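Local structure of hypothetical protein Cgl3021 (Corynebacterium glutamicum, 2NSF) at residues H25-L29 against E30-T34; L208-E211 against P212-T215. The protein probably catalyses the mycothiol-dependent isomerisation of maleylpyruvate and binds a zinc ion. All blocks are in the same frame, centred on the assembly; numbering follows the deposited sequence.

How the contacts relate
Both contacts are local, each within one continuous run of chain, and both lie away from the zinc site. Contact 1 (25-29 with 30-34) is at the surface, where the chain enters helix 29-49. Contact 2 (208-211 with 212-215) is partly buried and joins strand 206-210 to strand 215-218. They share no helix or strand, and their centres are about 25 Å apart. Their chemistry follows their place. At the helix start, carbonyls of the incoming chain receive backbone N-H groups and an arginine. At the hairpin, paired strand bonds are joined by an aspartate that holds the turn. Contact 1 comes first along the chain.

Contact 1 (H25-L29 against E30-T34); sequences HDLPL and EERLT
Arg32 reaches back along the chain to the carbonyls of His25 and Leu27. Its NE lies 2.8 Å from Leu27 O, but the N-H points poorly at the oxygen, with an angle of 117°, and the bond is weak. The chain of Arg32 bends at chi3 (-86°), which turns the guanidinium toward the residues before the helix. His25 O sits over the centre of one guanidinium face, 4.0 Å from CZ of Arg32. Leu29 CD2 lies over the opposite face, offset toward the rim. The group thus lies between a carbonyl oxygen and a methyl. The carbonyl would probably favour its positive charge.

Backbone bonds form the first helical turn. Arg32 N donates to Pro28 O at 3.1 Å, and Glu31 N does so more weakly. Leu33 N donates to Leu29 O at 2.9 Å.

The remaining contacts are van der Waals. Leu27 CB meets Arg32 CG at 3.8 Å. The carboxylate of Glu31 lies against the Pro28 ring, with OE2 3.6 Å from Pro28 CG. Leu29 CG comes to 3.5 Å from Arg32 NH2. Outside the pair, Leu29, Arg32 and Leu33 touch Leu158 of helix 156-171, and the ring of His25 meets Trp159 edge-to-face.

Pro28 occupies the N-cap position, and its carbonyl accepts the first helical bond, from Arg32 N. The arrangement is a helix N-terminus, in which a short loop, Leu27-Pro28, leads from the 3-10 segment into helix 29-49.

Contact 2 (L208-E211 against P212-T215); sequences LLDE and PSST
Ser213 OG donates to Asp210 OD2 at 2.8 Å and comes from above the carboxylate plane. Ser213 N adds a weak bond to the other oxygen, Asp210 OD1, 3.3 Å long but fairly straight at 163°. Asp210 has CG anti to its own N, which carries the carboxylate over the turn. Ser213 OG stands between its backbone N and carbonyl carbon (chi1 76°), where it can reach OD2. Pro212 also packs here, with its CD 3.1 Å from Asp210 OD1. The two side chains cross at about a right angle.

The backbone joins the strand ends. Asp210 and Thr215 form an antiparallel hydrogen-bonded pair. Asp210 N donates to Thr215 O at 2.9 Å and almost straight, at 172°. Thr215 N returns a bond to Asp210 O at 3.1 Å. Their side chains share one face of the sheet, and the CB atoms lie 4.1 Å apart. Glu211 to Ser214 is a type I turn, closed by Ser214 N to Glu211 O at 3.1 Å. Ser214 and Thr215 both face Asp210, which makes a G1 beta bulge.

Leu209 adds a CA-H...O contact to Thr215 O. Leu208 and Asp210 touch helix 232-239, and Leu209 bonds through its backbone to strand 226-230.

The aspartate thus joins the hairpin's sheet pairing to its turn. If the buried carboxylate is charged, the Ser213 hydroxyl and N-H would probably ease it. The hydroxyl bond should help fix the Ser213 side chain, while the N-H ties the turn backbone more weakly.

Contact 1 (H25-L29 against E30-T34)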
loop_
_atom_site.group_PDB
_atom_site.type_symbol
_atom_site.label_atom_id
_atom_site.label_comp_id
_atom_site.label_asym_id
_atom_site.label_seq_id
_atom_site.Cartn_x
_atom_site.Cartn_y
_atom_site.Cartn_z
ATOM N N HIS A 25 9.091 3.064 -9.831
ATOM C CA HIS A 25 9.309 4.442 -10.249
ATOM C C HIS A 25 10.003 4.632 -11.598
ATOM O O HIS A 25 9.753 5.625 -12.285
ATOM C CB HIS A 25 10.072 5.186 -9.152
ATOM C CG HIS A 25 9.467 5.030 -7.789
ATOM N ND1 HIS A 25 8.164 5.385 -7.509
ATOM C CD2 HIS A 25 9.978 4.540 -6.637
ATOM C CE1 HIS A 25 7.899 5.117 -6.242
ATOM N NE2 HIS A 25 8.983 4.603 -5.691
ATOM N N ASP A 26 10.860 3.689 -11.982
ATOM C CA ASP A 26 11.586 3.774 -13.252
ATOM C C ASP A 26 10.728 3.333 -14.433
ATOM O O ASP A 26 11.095 3.546 -15.590
ATOM C CB ASP A 26 12.839 2.892 -13.229
ATOM C CG ASP A 26 13.736 3.169 -12.043
ATOM O OD1 ASP A 26 14.108 4.346 -11.830
ATOM O OD2 ASP A 26 14.078 2.199 -11.329
ATOM N N LEU A 27 9.595 2.707 -14.145
ATOM C CA LEU A 27 8.712 2.225 -15.196
ATOM C C LEU A 27 8.005 3.358 -15.926
ATOM O O LEU A 27 7.776 4.430 -15.361
ATOM C CB LEU A 27 7.655 1.285 -14.612
ATOM C CG LEU A 27 8.136 0.023 -13.900
ATOM C CD1 LEU A 27 6.944 -0.709 -13.298
ATOM C CD2 LEU A 27 8.874 -0.868 -14.885
ATOM N N PRO A 28 7.668 3.142 -17.207
ATOM C CA PRO A 28 6.970 4.179 -17.971
ATOM C C PRO A 28 5.596 4.372 -17.333
ATOM O O PRO A 28 5.036 3.433 -16.765
ATOM C CB PRO A 28 6.874 3.571 -19.368
ATOM C CG PRO A 28 8.100 2.713 -19.445
ATOM C CD PRO A 28 8.108 2.049 -18.090
ATOM N N LEU A 29 5.057 5.583 -17.423
ATOM C CA LEU A 29 3.753 5.882 -16.841
ATOM C C LEU A 29 2.673 4.860 -17.184
ATOM O O LEU A 29 1.927 4.423 -16.309
ATOM C CB LEU A 29 3.297 7.277 -17.274
ATOM C CG LEU A 29 3.503 8.403 -16.257
ATOM C CD1 LEU A 29 3.510 9.752 -16.959
ATOM C CD2 LEU A 29 2.403 8.342 -15.214
ATOM N N GLU A 30 2.586 4.477 -18.455
ATOM C CA GLU A 30 1.575 3.513 -18.877
ATOM C C GLU A 30 1.668 2.181 -18.145
ATOM O O GLU A 30 0.646 1.581 -17.813
ATOM C CB GLU A 30 1.656 3.273 -20.386
ATOM C CG GLU A 30 1.177 4.453 -21.218
ATOM C CD GLU A 30 -0.174 4.981 -20.760
ATOM O OE1 GLU A 30 -1.115 4.167 -20.595
ATOM O OE2 GLU A 30 -0.299 6.210 -20.569
ATOM N N GLU A 31 2.889 1.715 -17.904
ATOM C CA GLU A 31 3.081 0.453 -17.206
ATOM C C GLU A 31 2.720 0.584 -15.731
ATOM O O GLU A 31 2.256 -0.373 -15.111
ATOM C CB GLU A 31 4.523 -0.034 -17.378
ATOM C CG GLU A 31 4.740 -0.749 -18.713
ATOM C CD GLU A 31 6.203 -0.943 -19.064
ATOM O OE1 GLU A 31 6.947 -1.520 -18.244
ATOM O OE2 GLU A 31 6.600 -0.519 -20.173
ATOM N N ARG A 32 2.926 1.771 -15.170
ATOM C CA ARG A 32 2.581 1.995 -13.772
ATOM C C ARG A 32 1.062 2.041 -13.630
ATOM O O ARG A 32 0.509 1.552 -12.647
ATOM C CB ARG A 32 3.223 3.287 -13.263
ATOM C CG ARG A 32 4.717 3.144 -13.008
ATOM C CD ARG A 32 5.335 4.440 -12.527
ATOM N NE ARG A 32 5.723 5.303 -13.638
ATOM C CZ ARG A 32 6.023 6.590 -13.510
ATOM N NH1 ARG A 32 5.974 7.173 -12.319
ATOM N NH2 ARG A 32 6.386 7.295 -14.575
ATOM N N LEU A 33 0.390 2.617 -14.626
ATOM C CA LEU A 33 -1.068 2.692 -14.607
ATOM C C LEU A 33 -1.637 1.279 -14.724
ATOM O O LEU A 33 -2.607 0.929 -14.051
ATOM C CB LEU A 33 -1.576 3.560 -15.762
ATOM C CG LEU A 33 -3.101 3.681 -15.895
ATOM C CD1 LEU A 33 -3.696 4.237 -14.608
ATOM C CD2 LEU A 33 -3.443 4.582 -17.074
ATOM N N THR A 34 -1.030 0.461 -15.578
ATOM C CA THR A 34 -1.485 -0.908 -15.752
ATOM C C THR A 34 -1.361 -1.688 -14.446
ATOM O O THR A 34 -2.264 -2.435 -14.068
ATOM C CB THR A 34 -0.684 -1.619 -16.861
ATOM O OG1 THR A 34 -0.945 -0.966 -18.108
ATOM C CG2 THR A 34 -1.092 -3.092 -16.974
#

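Contact 2 (L208-E211 against P212-T215)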
loop_
_atom_site.group_PDB
_atom_site.type_symbol
_atom_site.label_atom_id
_atom_site.label_comp_id
_atom_site.label_asym_id
_atom_site.label_seq_id
_atom_site.Cartn_x
_atom_site.Cartn_y
_atom_site.Cartn_z
ATOM N N LEU A 208 17.110 -7.058 5.872
ATOM C CA LEU A 208 16.265 -8.040 5.206
ATOM C C LEU A 208 17.063 -8.597 4.040
ATOM O O LEU A 208 17.752 -7.852 3.343
ATOM C CB LEU A 208 14.992 -7.392 4.669
ATOM C CG LEU A 208 14.139 -6.570 5.632
ATOM C CD1 LEU A 208 12.877 -6.146 4.898
ATOM C CD2 LEU A 208 13.804 -7.376 6.888
ATOM N N LEU A 209 16.970 -9.903 3.821
ATOM C CA LEU A 209 17.701 -10.513 2.725
ATOM C C LEU A 209 16.792 -11.283 1.792
ATOM O O LEU A 209 16.094 -12.201 2.218
ATOM C CB LEU A 209 18.775 -11.470 3.262
ATOM C CG LEU A 209 19.496 -12.336 2.220
ATOM C CD1 LEU A 209 20.314 -11.453 1.284
ATOM C CD2 LEU A 209 20.398 -13.344 2.923
ATOM N N ASP A 210 16.780 -10.872 0.527
ATOM C CA ASP A 210 16.027 -11.576 -0.504
ATOM C C ASP A 210 17.087 -12.615 -0.841
ATOM O O ASP A 210 18.008 -12.343 -1.612
ATOM C CB ASP A 210 15.789 -10.667 -1.710
ATOM C CG ASP A 210 15.186 -11.412 -2.893
ATOM O OD1 ASP A 210 15.207 -12.663 -2.894
ATOM O OD2 ASP A 210 14.709 -10.746 -3.831
ATOM N N GLU A 211 16.972 -13.798 -0.252
ATOM C CA GLU A 211 17.987 -14.819 -0.463
ATOM C C GLU A 211 18.162 -15.285 -1.906
ATOM O O GLU A 211 19.286 -15.358 -2.402
ATOM C CB GLU A 211 17.740 -16.007 0.468
ATOM C CG GLU A 211 18.852 -17.044 0.421
ATOM C CD GLU A 211 18.945 -17.864 1.691
ATOM O OE1 GLU A 211 17.898 -18.333 2.179
ATOM O OE2 GLU A 211 20.073 -18.041 2.196
ATOM N N PRO A 212 17.061 -15.595 -2.605
ATOM C CA PRO A 212 17.217 -16.043 -3.992
ATOM C C PRO A 212 18.002 -15.068 -4.870
ATOM O O PRO A 212 18.801 -15.488 -5.706
ATOM C CB PRO A 212 15.770 -16.210 -4.460
ATOM C CG PRO A 212 15.073 -16.643 -3.214
ATOM C CD PRO A 212 15.649 -15.674 -2.190
ATOM N N SER A 213 17.785 -13.768 -4.685
ATOM C CA SER A 213 18.485 -12.781 -5.504
ATOM C C SER A 213 19.690 -12.148 -4.813
ATOM O O SER A 213 20.346 -11.274 -5.376
ATOM C CB SER A 213 17.522 -11.674 -5.934
ATOM O OG SER A 213 17.272 -10.783 -4.860
ATOM N N SER A 214 19.981 -12.596 -3.598
ATOM C CA SER A 214 21.100 -12.064 -2.828
ATOM C C SER A 214 21.049 -10.544 -2.741
ATOM O O SER A 214 22.052 -9.864 -2.952
ATOM C CB SER A 214 22.431 -12.494 -3.457
ATOM O OG SER A 214 23.516 -12.164 -2.604
ATOM N N THR A 215 19.873 -10.006 -2.432
ATOM C CA THR A 215 19.720 -8.563 -2.314
ATOM C C THR A 215 19.403 -8.203 -0.872
ATOM O O THR A 215 18.436 -8.703 -0.296
ATOM C CB THR A 215 18.594 -8.035 -3.224
ATOM O OG1 THR A 215 18.880 -8.390 -4.585
ATOM C CG2 THR A 215 18.485 -6.516 -3.117
#